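Local coordinates for alpha-galactosidase (Lactobacillus brevis, PDB 3MI6), which probably hydrolyses terminal, non-reducing alpha-D-galactose residues from alpha-D-galactosides such as galactose oligosaccharides, galactomannans and galactolipids, at residues Ile100-Tyr105 / Asn139-Gly144; Thr143-Asp148 / Ala164-Pro169; Ile334-Ala339 / Glu362-Asp367. All coordinates share one frame; numbering follows the deposited sequence.

Interaction 1. Residues Ile100-Tyr105 / Asn139-Gly144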
# COMPACT_ATOMS: atom_id res chain seq x y z
N ILE D 100 -1.42 24.06 -37.51
CA ILE D 100 -2.50 24.69 -36.78
C ILE D 100 -3.85 24.34 -37.37
O ILE D 100 -4.01 24.24 -38.59
CB ILE D 100 -2.33 26.20 -36.73
CG1 ILE D 100 -0.94 26.55 -36.23
CG2 ILE D 100 -3.38 26.81 -35.83
CD1 ILE D 100 -0.46 25.69 -35.10
N THR D 101 -4.83 24.11 -36.50
CA THR D 101 -6.18 23.83 -36.96
C THR D 101 -7.18 24.53 -36.08
O THR D 101 -7.13 24.42 -34.86
CB THR D 101 -6.46 22.33 -36.94
OG1 THR D 101 -5.80 21.73 -38.05
CG2 THR D 101 -7.95 22.08 -37.07
N GLU D 102 -8.11 25.26 -36.69
CA GLU D 102 -9.13 25.93 -35.88
C GLU D 102 -10.53 25.44 -36.19
O GLU D 102 -11.20 25.98 -37.07
CB GLU D 102 -9.05 27.44 -36.04
CG GLU D 102 -7.84 28.02 -35.37
CD GLU D 102 -7.50 29.39 -35.88
OE1 GLU D 102 -8.42 30.08 -36.38
OE2 GLU D 102 -6.32 29.78 -35.78
N LEU D 103 -10.96 24.41 -35.47
CA LEU D 103 -12.31 23.91 -35.66
C LEU D 103 -13.33 24.95 -35.23
O LEU D 103 -13.12 25.69 -34.27
CB LEU D 103 -12.53 22.62 -34.90
CG LEU D 103 -11.77 21.42 -35.45
CD1 LEU D 103 -12.07 20.21 -34.60
CD2 LEU D 103 -12.14 21.17 -36.90
N THR D 104 -14.43 25.00 -35.99
CA THR D 104 -15.53 25.89 -35.70
C THR D 104 -16.79 25.15 -36.07
O THR D 104 -16.98 24.80 -37.24
CB THR D 104 -15.46 27.14 -36.55
OG1 THR D 104 -14.24 27.83 -36.28
CG2 THR D 104 -16.63 28.04 -36.21
N TYR D 105 -17.65 24.93 -35.08
CA TYR D 105 -18.95 24.28 -35.27
C TYR D 105 -19.76 24.95 -36.37
O TYR D 105 -19.75 26.18 -36.52
CB TYR D 105 -19.73 24.27 -33.95
CG TYR D 105 -21.18 23.85 -34.07
CD1 TYR D 105 -21.54 22.51 -34.10
CD2 TYR D 105 -22.20 24.80 -34.13
CE1 TYR D 105 -22.87 22.12 -34.20
CE2 TYR D 105 -23.54 24.42 -34.24
CZ TYR D 105 -23.87 23.07 -34.28
OH TYR D 105 -25.19 22.69 -34.38
N ASN D 139 -16.00 22.89 -39.16
CA ASN D 139 -15.18 23.29 -40.29
C ASN D 139 -13.99 24.05 -39.76
O ASN D 139 -14.11 24.83 -38.81
CB ASN D 139 -15.96 24.21 -41.25
CG ASN D 139 -17.03 23.48 -42.05
OD1 ASN D 139 -18.22 23.80 -41.97
ND2 ASN D 139 -16.60 22.50 -42.84
N ASP D 140 -12.85 23.84 -40.39
CA ASP D 140 -11.64 24.57 -40.10
C ASP D 140 -11.58 25.92 -40.84
O ASP D 140 -11.58 25.97 -42.08
CB ASP D 140 -10.44 23.70 -40.48
CG ASP D 140 -9.12 24.37 -40.19
OD1 ASP D 140 -9.02 25.11 -39.17
OD2 ASP D 140 -8.17 24.14 -40.98
N ARG D 141 -11.52 27.00 -40.07
CA ARG D 141 -11.33 28.35 -40.62
C ARG D 141 -10.03 28.50 -41.41
O ARG D 141 -9.89 29.44 -42.20
CB ARG D 141 -11.34 29.39 -39.50
CG ARG D 141 -12.62 29.42 -38.67
CD ARG D 141 -12.70 30.66 -37.79
NE ARG D 141 -11.78 30.61 -36.65
CZ ARG D 141 -12.18 30.52 -35.38
NH1 ARG D 141 -13.48 30.48 -35.10
NH2 ARG D 141 -11.28 30.48 -34.40
N ILE D 142 -9.08 27.60 -41.20
CA ILE D 142 -7.77 27.72 -41.84
C ILE D 142 -7.61 26.91 -43.14
O ILE D 142 -6.99 27.37 -44.09
CB ILE D 142 -6.62 27.34 -40.88
CG1 ILE D 142 -6.62 28.26 -39.66
CG2 ILE D 142 -5.29 27.42 -41.59
CD1 ILE D 142 -5.44 28.05 -38.73
N THR D 143 -8.16 25.70 -43.19
CA THR D 143 -7.87 24.85 -44.33
C THR D 143 -9.11 24.41 -45.07
O THR D 143 -9.02 23.91 -46.19
CB THR D 143 -7.08 23.59 -43.93
OG1 THR D 143 -7.94 22.68 -43.23
CG2 THR D 143 -5.90 23.97 -43.05
N GLY D 144 -10.27 24.58 -44.44
CA GLY D 144 -11.52 24.20 -45.07
C GLY D 144 -11.93 22.76 -44.86
O GLY D 144 -13.04 22.36 -45.21
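Asp140 reaches back across the strand pair to the backbone of Glu102, at the end of an antiparallel ladder in the beta-sandwich N-terminal domain of this family 36 glycoside hydrolase. Strand 103-112 is an edge strand of its sheet within the chain, and two pairs join it here to strand 132-140: Thr104 with Asn139 hydrogen-bonded, Leu103 with Asp140 non-hydrogen-bonded. Asn139 N gives a sound bond to Thr104 O (2.9 Å), whereas the return bond from Thr104 N is weak. Past the last bridge Arg141 N still donates to Glu102 O, at 3.2 Å.

The tight part gathers round the Asp140 carboxylate. A chi1 of -179° puts CG anti to the backbone N. OD1 is met on its syn side by Glu102 N at 2.6 Å, the donor lying 34° out of the carboxylate plane. Ile142 N adds a weak bond to OD1, which closes an Asx turn, and Thr143 OG1 donates to the anti lone pair of OD2 (2.7 Å).

A second subunit covers Glu102, Ile142 and Ile100. Glu102 OE2 forms a salt bridge with Lys82 and accepts from Thr439 N of that subunit, while Ile142 CD1 packs 3.8 Å from Ile100 CG2.

Only Arg141 is loosely held and exposed. Its NE makes a weak salt bridge, 3.4 Å long, with Glu102 OE1, the two planes being turned 64° apart. Over one face of the guanidinium sits Thr104 OG1, 3.0 Å from NH1 but at an angle too poor for a hydrogen bond.

Interaction 2. Residues Thr143-Asp148 / Ala164-Pro169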
# COMPACT_ATOMS: atom_id res chain seq x y z
N THR D 143 -8.16 25.70 -43.19
CA THR D 143 -7.87 24.85 -44.33
C THR D 143 -9.11 24.41 -45.07
O THR D 143 -9.02 23.91 -46.19
CB THR D 143 -7.08 23.59 -43.93
OG1 THR D 143 -7.94 22.68 -43.23
CG2 THR D 143 -5.90 23.97 -43.05
N GLY D 144 -10.27 24.58 -44.44
CA GLY D 144 -11.52 24.20 -45.07
C GLY D 144 -11.93 22.76 -44.86
O GLY D 144 -13.04 22.36 -45.21
N LEU D 145 -11.02 21.97 -44.28
CA LEU D 145 -11.30 20.60 -43.87
C LEU D 145 -12.57 20.55 -43.05
O LEU D 145 -12.85 21.45 -42.26
CB LEU D 145 -10.13 20.06 -43.03
CG LEU D 145 -10.36 18.82 -42.17
CD1 LEU D 145 -9.63 17.63 -42.73
CD2 LEU D 145 -9.90 19.07 -40.76
N ALA D 146 -13.35 19.49 -43.24
CA ALA D 146 -14.54 19.28 -42.43
C ALA D 146 -14.38 18.04 -41.55
O ALA D 146 -13.79 17.05 -41.96
CB ALA D 146 -15.76 19.14 -43.30
N LEU D 147 -14.93 18.11 -40.34
CA LEU D 147 -14.84 17.01 -39.39
C LEU D 147 -16.20 16.62 -38.85
O LEU D 147 -16.91 17.45 -38.29
CB LEU D 147 -13.96 17.44 -38.22
CG LEU D 147 -13.82 16.39 -37.14
CD1 LEU D 147 -13.25 15.10 -37.73
CD2 LEU D 147 -12.93 16.90 -36.02
N ASP D 148 -16.57 15.37 -39.03
CA ASP D 148 -17.77 14.86 -38.38
C ASP D 148 -17.43 14.09 -37.10
O ASP D 148 -16.64 13.14 -37.13
CB ASP D 148 -18.58 14.00 -39.34
CG ASP D 148 -19.22 14.81 -40.46
OD1 ASP D 148 -19.17 16.06 -40.33
OD2 ASP D 148 -19.76 14.22 -41.44
N ALA D 164 -14.87 9.47 -35.62
CA ALA D 164 -14.62 10.73 -36.31
C ALA D 164 -14.47 10.45 -37.79
O ALA D 164 -13.95 9.40 -38.18
CB ALA D 164 -13.36 11.40 -35.76
N LYS D 165 -14.96 11.37 -38.61
CA LYS D 165 -14.84 11.28 -40.07
C LYS D 165 -14.37 12.61 -40.58
O LYS D 165 -15.00 13.63 -40.33
CB LYS D 165 -16.19 10.97 -40.70
CG LYS D 165 -16.13 10.82 -42.20
CD LYS D 165 -17.53 10.69 -42.77
CE LYS D 165 -17.58 9.70 -43.92
NZ LYS D 165 -18.90 9.74 -44.63
N PHE D 166 -13.25 12.60 -41.30
CA PHE D 166 -12.66 13.82 -41.83
C PHE D 166 -13.03 13.99 -43.29
O PHE D 166 -12.98 13.03 -44.06
CB PHE D 166 -11.13 13.75 -41.71
CG PHE D 166 -10.61 13.83 -40.31
CD1 PHE D 166 -10.79 12.79 -39.42
CD2 PHE D 166 -9.90 14.94 -39.87
CE1 PHE D 166 -10.30 12.87 -38.12
CE2 PHE D 166 -9.41 15.01 -38.58
CZ PHE D 166 -9.62 13.98 -37.71
N THR D 167 -13.41 15.20 -43.68
CA THR D 167 -13.70 15.50 -45.08
C THR D 167 -12.82 16.65 -45.58
O THR D 167 -12.62 17.64 -44.87
CB THR D 167 -15.19 15.88 -45.33
OG1 THR D 167 -16.05 15.06 -44.52
CG2 THR D 167 -15.54 15.71 -46.81
N ASN D 168 -12.28 16.50 -46.78
CA ASN D 168 -11.52 17.57 -47.43
C ASN D 168 -12.28 18.11 -48.63
O ASN D 168 -12.28 17.48 -49.69
CB ASN D 168 -10.13 17.08 -47.86
CG ASN D 168 -9.23 18.21 -48.33
OD1 ASN D 168 -9.62 19.37 -48.32
ND2 ASN D 168 -8.01 17.87 -48.74
N PRO D 169 -12.96 19.26 -48.46
CA PRO D 169 -13.68 19.94 -49.53
C PRO D 169 -12.83 21.04 -50.19
O PRO D 169 -13.24 21.59 -51.21
CB PRO D 169 -14.87 20.59 -48.80
CG PRO D 169 -14.65 20.33 -47.31
CD PRO D 169 -13.22 19.91 -47.17
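The carbonyl oxygen of Thr167 is approached from two consecutive residues of the facing strand: Ala146 N donates a nearly straight hydrogen bond of 2.6 Å, and Leu145 CA adds a CA-H...O contact at 3.4 Å. This is the open end of a beta hairpin, strands 146-154 and 159-167, in the N-terminal beta-sandwich domain. The ladder is regular. Ala146 with Thr167 and Asp148 with Lys165 are hydrogen-bonded antiparallel pairs, each closed by two backbone bonds, and Leu147 with Phe166 is the non-hydrogen-bonded pair between them.

That central pair carries the apolar side of the hairpin. Leu147 and Phe166 lie side by side and point the same way, but their first torsions differ. Leu147 has CG anti to its backbone N (chi1 179°), while Phe166 has CG anti to its carbonyl carbon (chi1 -70°). CD1 of Leu147 comes to rest over the centre of the phenyl ring, 3.6 Å from the centroid and 6° off the ring normal, a CH-pi contact with all six ring carbons at similar range. Leu145 approaches differently, its CD1 lying at the ring edge, in plane, 3.9 Å from Phe166 CD2. Tyr77 and Leu176 add to the packing around the ring.

The opposite face is more polar and partly exposed. Asp148 and Lys165 touch through their CB atoms, but Asp148 OD2 stays 5.6 Å from Lys165 NZ, so any attraction between them is likely to be modest; Asp148 OD1 instead bonds with Ser137 OG. At Gly144, whose phi is positive, a side chain would be jammed against the carbonyl oxygen of Thr143. Pro169 sets its CD against Gly144 O, and its CG lies 4.3 Å from Ala146 CB.

Interaction 3. Residues Ile334-Ala339 / Glu362-Asp367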
# COMPACT_ATOMS: atom_id res chain seq x y z
N ILE D 334 -13.10 -30.98 -32.22
CA ILE D 334 -11.80 -31.56 -31.94
C ILE D 334 -10.80 -31.12 -33.01
O ILE D 334 -11.14 -31.01 -34.17
CB ILE D 334 -11.86 -33.08 -31.81
CG1 ILE D 334 -10.45 -33.64 -31.57
CG2 ILE D 334 -12.48 -33.71 -33.04
CD1 ILE D 334 -10.44 -35.05 -31.09
N ASN D 335 -9.57 -30.84 -32.60
CA ASN D 335 -8.54 -30.28 -33.46
C ASN D 335 -7.28 -31.14 -33.31
O ASN D 335 -6.87 -31.43 -32.18
CB ASN D 335 -8.27 -28.83 -33.02
CG ASN D 335 -7.26 -28.10 -33.90
OD1 ASN D 335 -6.33 -28.70 -34.44
ND2 ASN D 335 -7.44 -26.79 -34.03
N ASN D 336 -6.70 -31.56 -34.44
CA ASN D 336 -5.54 -32.48 -34.43
C ASN D 336 -4.15 -31.84 -34.22
O ASN D 336 -3.14 -32.53 -34.28
CB ASN D 336 -5.51 -33.31 -35.70
CG ASN D 336 -5.23 -32.47 -36.92
OD1 ASN D 336 -5.98 -31.56 -37.24
ND2 ASN D 336 -4.14 -32.78 -37.62
N TRP D 337 -4.12 -30.53 -33.97
CA TRP D 337 -2.86 -29.79 -33.81
C TRP D 337 -1.93 -30.38 -32.74
O TRP D 337 -0.93 -31.01 -33.08
CB TRP D 337 -3.13 -28.29 -33.60
CG TRP D 337 -1.90 -27.46 -33.23
CD1 TRP D 337 -1.75 -26.65 -32.14
CD2 TRP D 337 -0.65 -27.38 -33.95
NE1 TRP D 337 -0.50 -26.08 -32.14
CE2 TRP D 337 0.19 -26.50 -33.24
CE3 TRP D 337 -0.17 -27.97 -35.13
CZ2 TRP D 337 1.47 -26.19 -33.66
CZ3 TRP D 337 1.11 -27.66 -35.55
CH2 TRP D 337 1.92 -26.77 -34.81
N GLU D 338 -2.25 -30.17 -31.45
CA GLU D 338 -1.43 -30.69 -30.34
C GLU D 338 -1.49 -32.23 -30.24
O GLU D 338 -0.80 -32.86 -29.42
CB GLU D 338 -1.85 -30.07 -28.99
CG GLU D 338 -1.60 -28.56 -28.83
CD GLU D 338 -1.92 -28.04 -27.41
OE1 GLU D 338 -1.51 -28.71 -26.42
OE2 GLU D 338 -2.58 -26.97 -27.27
N ALA D 339 -2.32 -32.83 -31.10
CA ALA D 339 -2.51 -34.27 -31.12
C ALA D 339 -1.53 -34.98 -32.04
O ALA D 339 -1.04 -36.06 -31.71
CB ALA D 339 -3.93 -34.60 -31.53
N GLU D 362 -18.89 -32.90 -32.04
CA GLU D 362 -19.79 -32.42 -33.09
C GLU D 362 -19.12 -31.91 -34.36
O GLU D 362 -19.80 -31.66 -35.36
CB GLU D 362 -20.69 -31.33 -32.54
CG GLU D 362 -21.83 -31.89 -31.75
CD GLU D 362 -22.50 -30.84 -30.90
OE1 GLU D 362 -21.86 -29.79 -30.66
OE2 GLU D 362 -23.66 -31.08 -30.46
N MSE D 363 -17.80 -31.74 -34.33
CA MSE D 363 -17.09 -31.13 -35.44
C MSE D 363 -15.62 -31.49 -35.40
O MSE D 363 -15.01 -31.50 -34.33
CB MSE D 363 -17.25 -29.60 -35.42
CG MSE D 363 -16.33 -28.89 -36.39
SE MSE D 363 -16.34 -26.95 -36.19
CE MSE D 363 -18.06 -26.54 -37.01
N PHE D 364 -15.05 -31.78 -36.57
CA PHE D 364 -13.63 -32.05 -36.66
C PHE D 364 -12.97 -30.91 -37.41
O PHE D 364 -13.51 -30.45 -38.40
CB PHE D 364 -13.37 -33.39 -37.36
CG PHE D 364 -11.91 -33.71 -37.48
CD1 PHE D 364 -11.13 -33.07 -38.43
CD2 PHE D 364 -11.33 -34.62 -36.64
CE1 PHE D 364 -9.79 -33.35 -38.53
CE2 PHE D 364 -9.99 -34.89 -36.75
CZ PHE D 364 -9.22 -34.26 -37.69
N VAL D 365 -11.83 -30.46 -36.91
CA VAL D 365 -11.07 -29.36 -37.52
C VAL D 365 -9.64 -29.75 -37.91
O VAL D 365 -8.77 -29.82 -37.05
CB VAL D 365 -10.96 -28.14 -36.58
CG1 VAL D 365 -10.30 -27.01 -37.31
CG2 VAL D 365 -12.31 -27.73 -36.05
N LEU D 366 -9.41 -29.97 -39.20
CA LEU D 366 -8.07 -30.26 -39.68
C LEU D 366 -7.20 -29.00 -39.56
O LEU D 366 -7.57 -27.94 -40.08
CB LEU D 366 -8.17 -30.72 -41.13
CG LEU D 366 -6.89 -30.97 -41.90
CD1 LEU D 366 -6.12 -32.08 -41.26
CD2 LEU D 366 -7.23 -31.31 -43.35
N ASP D 367 -6.06 -29.11 -38.88
CA ASP D 367 -5.22 -27.93 -38.65
C ASP D 367 -4.06 -27.86 -39.63
O ASP D 367 -4.14 -28.39 -40.74
CB ASP D 367 -4.70 -27.87 -37.19
CG ASP D 367 -4.55 -26.43 -36.66
OD1 ASP D 367 -5.53 -25.87 -36.12
OD2 ASP D 367 -3.43 -25.87 -36.76
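Asn335 and Asp367 meet at the carboxyl ends of the first two parallel strands of the TIM barrel, where such barrels carry their active sites; Asp367 itself is a predicted substrate-binding residue. Within the strands the backbone is paired: Ile334 N donates to Met363 O and Val365 N to Ile334 O, both at 2.9 Å. At and just past the last bridge, Asn335 with Val365, two asparagine side chains take over.

Asn335 is engaged at both ends of its amide. A chi1 of -177° sets CG anti to the backbone N. From there ND2 gives a 3.0 Å bond to Asp367 OD1, which lies close to the amide plane and is met on its anti side. OD1 of Asn335 accepts from Trp337 N at 2.9 Å, a capping bond at the start of helix 337-340. An alanine here would probably leave Trp337 N without its capping acceptor and Asp367 OD1 without one of its two partners, the other being Lys477 NZ.

Asn336 serves the backbone of the neighbouring strand. Its CG stands between its own N and carbonyl carbon (chi1 67°), and OD1 receives Asp367 N at 2.9 Å, in the carbonyl plane and on a lone pair. The aspartate is therefore fixed by main chain and side chain together. Trp337 CB packs 3.9 Å from Asp367 CG, the indole and carboxylate planes being 32° apart.

Overall arrangement
Interactions 1 and 2 are successive steps across one antiparallel sheet. Their centres lie 9 Å apart, they share Thr143 and Gly144, and a probable hydrogen bond from Asp140 N to Leu145 O (3.0 Å) joins them through neighbouring strands. Interaction 3 belongs to the barrel, on the other side of the chain's centre, about 56 Å from interaction 1 and 49 Å from interaction 2, centre to centre. It alone of the three reaches the predicted substrate site: the Asp367 side chain is about 3 Å from that of Lys477, and Trp337 about 4 Å from Arg444. Beside the regular ladder of interaction 2, Asp140 in interaction 1 and Asn336 in interaction 3 bond to backbone where pairing ends.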